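Local coordinates for Pdx2 protein (Plasmodium falciparum, PDB 2ABW) that hydrolyses glutamine to glutamate and ammonia as the glutaminase subunit of PLP synthase, supplying the ammonia to Pdx1 for making vitamin B6, at residues K146-A151 / H202-Q207. Numbering follows the deposited sequence.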
ATOM      1  N   LYS A 146      -4.709   8.359 -19.455  1.00 20.57           N
ATOM      2  CA  LYS A 146      -4.493   9.740 -19.159  1.00 22.76           C
ATOM      3  C   LYS A 146      -5.548  10.283 -18.161  1.00 21.56           C
ATOM      4  O   LYS A 146      -6.665   9.831 -18.096  1.00 22.89           O
ATOM      5  CB  LYS A 146      -4.556  10.542 -20.443  1.00 24.58           C
ATOM      6  CG  LYS A 146      -5.859  10.526 -21.077  1.00 26.66           C
ATOM      7  CD  LYS A 146      -6.162  11.828 -21.818  1.00 31.78           C
ATOM      8  CE  LYS A 146      -7.625  11.900 -22.197  1.00 35.12           C
ATOM      9  NZ  LYS A 146      -8.242  13.200 -21.810  1.00 37.88           N
ATOM     10  N   ASP A 147      -5.146  11.298 -17.414  1.00 22.76           N
ATOM     11  CA  ASP A 147      -6.052  12.037 -16.550  1.00 21.08           C
ATOM     12  C   ASP A 147      -6.741  11.227 -15.488  1.00 19.96           C
ATOM     13  O   ASP A 147      -7.883  11.501 -15.103  1.00 20.38           O
ATOM     14  CB  ASP A 147      -6.984  12.945 -17.299  1.00 22.00           C
ATOM     15  CG  ASP A 147      -6.200  14.049 -18.038  1.00 25.10           C
ATOM     16  OD1 ASP A 147      -5.367  14.755 -17.415  1.00 27.20           O
ATOM     17  OD2 ASP A 147      -6.409  14.119 -19.265  1.00 28.47           O
ATOM     18  N   LEU A 148      -5.968  10.353 -14.873  1.00 18.55           N
ATOM     19  CA  LEU A 148      -6.548   9.662 -13.738  1.00 18.64           C
ATOM     20  C   LEU A 148      -6.510  10.502 -12.506  1.00 18.45           C
ATOM     21  O   LEU A 148      -5.711  11.433 -12.415  1.00 19.50           O
ATOM     22  CB  LEU A 148      -5.796   8.352 -13.440  1.00 20.05           C
ATOM     23  CG  LEU A 148      -6.009   7.224 -14.461  1.00 21.93           C
ATOM     24  CD1 LEU A 148      -4.979   6.127 -14.293  1.00 19.78           C
ATOM     25  CD2 LEU A 148      -7.446   6.651 -14.302  1.00 23.29           C
ATOM     26  N   THR A 149      -7.363  10.163 -11.549  1.00 18.54           N
ATOM     27  CA  THR A 149      -7.551  10.938 -10.349  1.00 18.42           C
ATOM     28  C   THR A 149      -7.291  10.075  -9.111  1.00 18.91           C
ATOM     29  O   THR A 149      -7.231   8.853  -9.177  1.00 19.03           O
ATOM     30  CB  THR A 149      -8.983  11.454 -10.271  1.00 19.87           C
ATOM     31  OG1 THR A 149      -9.874  10.382 -10.617  1.00 22.34           O
ATOM     32  CG2 THR A 149      -9.087  12.558 -11.307  1.00 22.80           C
ATOM     33  N   ALA A 150      -7.082  10.783  -8.005  1.00 17.13           N
ATOM     34  CA  ALA A 150      -6.901  10.176  -6.716  1.00 17.89           C
ATOM     35  C   ALA A 150      -7.675  10.938  -5.675  1.00 17.04           C
ATOM     36  O   ALA A 150      -7.728  12.169  -5.672  1.00 18.00           O
ATOM     37  CB  ALA A 150      -5.419  10.267  -6.326  1.00 18.86           C
ATOM     38  N   ALA A 151      -8.232  10.194  -4.711  1.00 17.69           N
ATOM     39  CA  ALA A 151      -8.931  10.802  -3.583  1.00 18.24           C
ATOM     40  C   ALA A 151      -8.059  10.811  -2.338  1.00 17.73           C
ATOM     41  O   ALA A 151      -7.733   9.751  -1.767  1.00 18.98           O
ATOM     42  CB  ALA A 151     -10.230  10.009  -3.349  1.00 18.21           C
ATOM     43  N   HIS A 202     -12.575   4.256 -10.690  1.00 16.27           N
ATOM     44  CA  HIS A 202     -11.617   3.555 -11.577  1.00 16.32           C
ATOM     45  C   HIS A 202     -10.769   2.609 -10.771  1.00 16.69           C
ATOM     46  O   HIS A 202     -10.674   2.749  -9.547  1.00 16.40           O
ATOM     47  CB  HIS A 202     -10.744   4.455 -12.368  1.00 16.95           C
ATOM     48  CG  HIS A 202      -9.653   5.116 -11.602  1.00 16.97           C
ATOM     49  ND1 HIS A 202      -9.633   6.449 -11.196  1.00 22.57           N
ATOM     50  CD2 HIS A 202      -8.435   4.612 -11.262  1.00 14.68           C
ATOM     51  CE1 HIS A 202      -8.475   6.680 -10.551  1.00 14.03           C
ATOM     52  NE2 HIS A 202      -7.744   5.583 -10.598  1.00 23.04           N
ATOM     53  N   THR A 203     -10.167   1.662 -11.487  1.00 15.66           N
ATOM     54  CA  THR A 203      -9.458   0.546 -10.846  1.00 16.51           C
ATOM     55  C   THR A 203      -7.963   0.523 -11.273  1.00 15.58           C
ATOM     56  O   THR A 203      -7.339  -0.546 -11.264  1.00 15.99           O
ATOM     57  CB  THR A 203     -10.093  -0.827 -11.164  1.00 16.55           C
ATOM     58  OG1 THR A 203     -10.228  -0.964 -12.571  1.00 16.78           O
ATOM     59  CG2 THR A 203     -11.517  -0.968 -10.471  1.00 17.78           C
ATOM     60  N   ALA A 204      -7.404   1.645 -11.656  1.00 15.14           N
ATOM     61  CA  ALA A 204      -6.060   1.658 -12.330  1.00 13.49           C
ATOM     62  C   ALA A 204      -5.022   1.068 -11.407  1.00 13.45           C
ATOM     63  O   ALA A 204      -4.185   0.264 -11.847  1.00 14.80           O
ATOM     64  CB  ALA A 204      -5.680   3.082 -12.665  1.00 14.89           C
ATOM     65  N   PHE A 205      -4.961   1.491 -10.134  1.00 14.74           N
ATOM     66  CA  PHE A 205      -3.892   1.006  -9.247  1.00 13.34           C
ATOM     67  C   PHE A 205      -4.063  -0.479  -8.888  1.00 13.53           C
ATOM     68  O   PHE A 205      -3.098  -1.214  -8.643  1.00 13.64           O
ATOM     69  CB  PHE A 205      -3.721   1.904  -8.038  1.00 14.07           C
ATOM     70  CG  PHE A 205      -3.033   3.237  -8.424  1.00 13.89           C
ATOM     71  CD1 PHE A 205      -3.785   4.267  -8.924  1.00 18.16           C
ATOM     72  CD2 PHE A 205      -1.652   3.342  -8.416  1.00 15.30           C
ATOM     73  CE1 PHE A 205      -3.163   5.442  -9.346  1.00 14.60           C
ATOM     74  CE2 PHE A 205      -1.042   4.547  -8.832  1.00 14.28           C
ATOM     75  CZ  PHE A 205      -1.796   5.521  -9.352  1.00 14.27           C
ATOM     76  N   GLN A 206      -5.331  -0.884  -8.769  1.00 13.08           N
ATOM     77  CA  GLN A 206      -5.609  -2.290  -8.571  1.00 14.68           C
ATOM     78  C   GLN A 206      -5.089  -3.122  -9.740  1.00 12.70           C
ATOM     79  O   GLN A 206      -4.449  -4.194  -9.574  1.00 13.56           O
ATOM     80  CB  GLN A 206      -7.125  -2.557  -8.388  1.00 13.87           C
ATOM     81  CG  GLN A 206      -7.635  -2.037  -7.045  1.00 13.75           C
ATOM     82  CD  GLN A 206      -7.962  -0.572  -6.996  1.00 15.76           C
ATOM     83  OE1 GLN A 206      -7.931   0.070  -8.022  1.00 16.04           O
ATOM     84  NE2 GLN A 206      -8.334  -0.077  -5.803  1.00 16.17           N
ATOM     85  N   GLN A 207      -5.332  -2.675 -10.931  1.00 13.29           N
ATOM     86  CA  GLN A 207      -4.855  -3.353 -12.132  1.00 13.91           C
ATOM     87  C   GLN A 207      -3.349  -3.398 -12.157  1.00 14.47           C
ATOM     88  O   GLN A 207      -2.757  -4.448 -12.461  1.00 14.67           O
ATOM     89  CB  GLN A 207      -5.415  -2.659 -13.341  1.00 16.53           C
ATOM     90  CG  GLN A 207      -5.011  -3.472 -14.592  1.00 16.30           C
ATOM     91  CD  GLN A 207      -5.503  -2.853 -15.898  1.00 18.60           C
ATOM     92  OE1 GLN A 207      -6.170  -1.793 -15.917  1.00 22.93           O
ATOM     93  NE2 GLN A 207      -5.162  -3.485 -16.963  1.00 24.68           N
TER
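Leu-148 and Ala-204 have the nearest pair of CA atoms across the two segments, 8.1 Å apart, where the outermost strand 149-153 of the large mixed sheet meets the first turn of the C-terminal helix 204-219 in this class I glutamine amidotransferase fold. No hydrogen bond links the segments; side chains bridge the gap. Thr-203 takes the N-cap position, and its O accepts the bond from Gln-207 N, 2.9 Å, that closes the first helical turn. On the other segment, backbone bonds of Leu-148 with Leu-135 and of Ala-150 with Cys-133 tie the chain to strand 130-137.

Leu-148 splits its two methyls between two partners. CD2 stands squarely above the His-202 imidazole in a CH-pi contact, 3.6 Å from the ring centroid and only 3° off the normal. CD1 reaches past the ring to Ala-204 CB, 3.5 Å away, so the leucine fork spans the loop residue and the helix start. The histidine has CG tucked between its own backbone N and carbonyl carbon (chi1 75°), which turns one ring face to Leu-148 CD2 and sets an edge of the ring beside Ala-204 N. The backbone of Thr-149 lies at the ring's edge. From the first helical turn, Phe-205 packs against Leu-135, Phe-144 and Phe-195. His-202 lies in the same loop, between strand 190-193 and helix 204-219, as His-196 and Glu-198 of the probable charge relay, with its side chain about 10 Å from each of theirs. Thr-149 adds a looser touch, its OG1 4.0 Å from His-202 ND1.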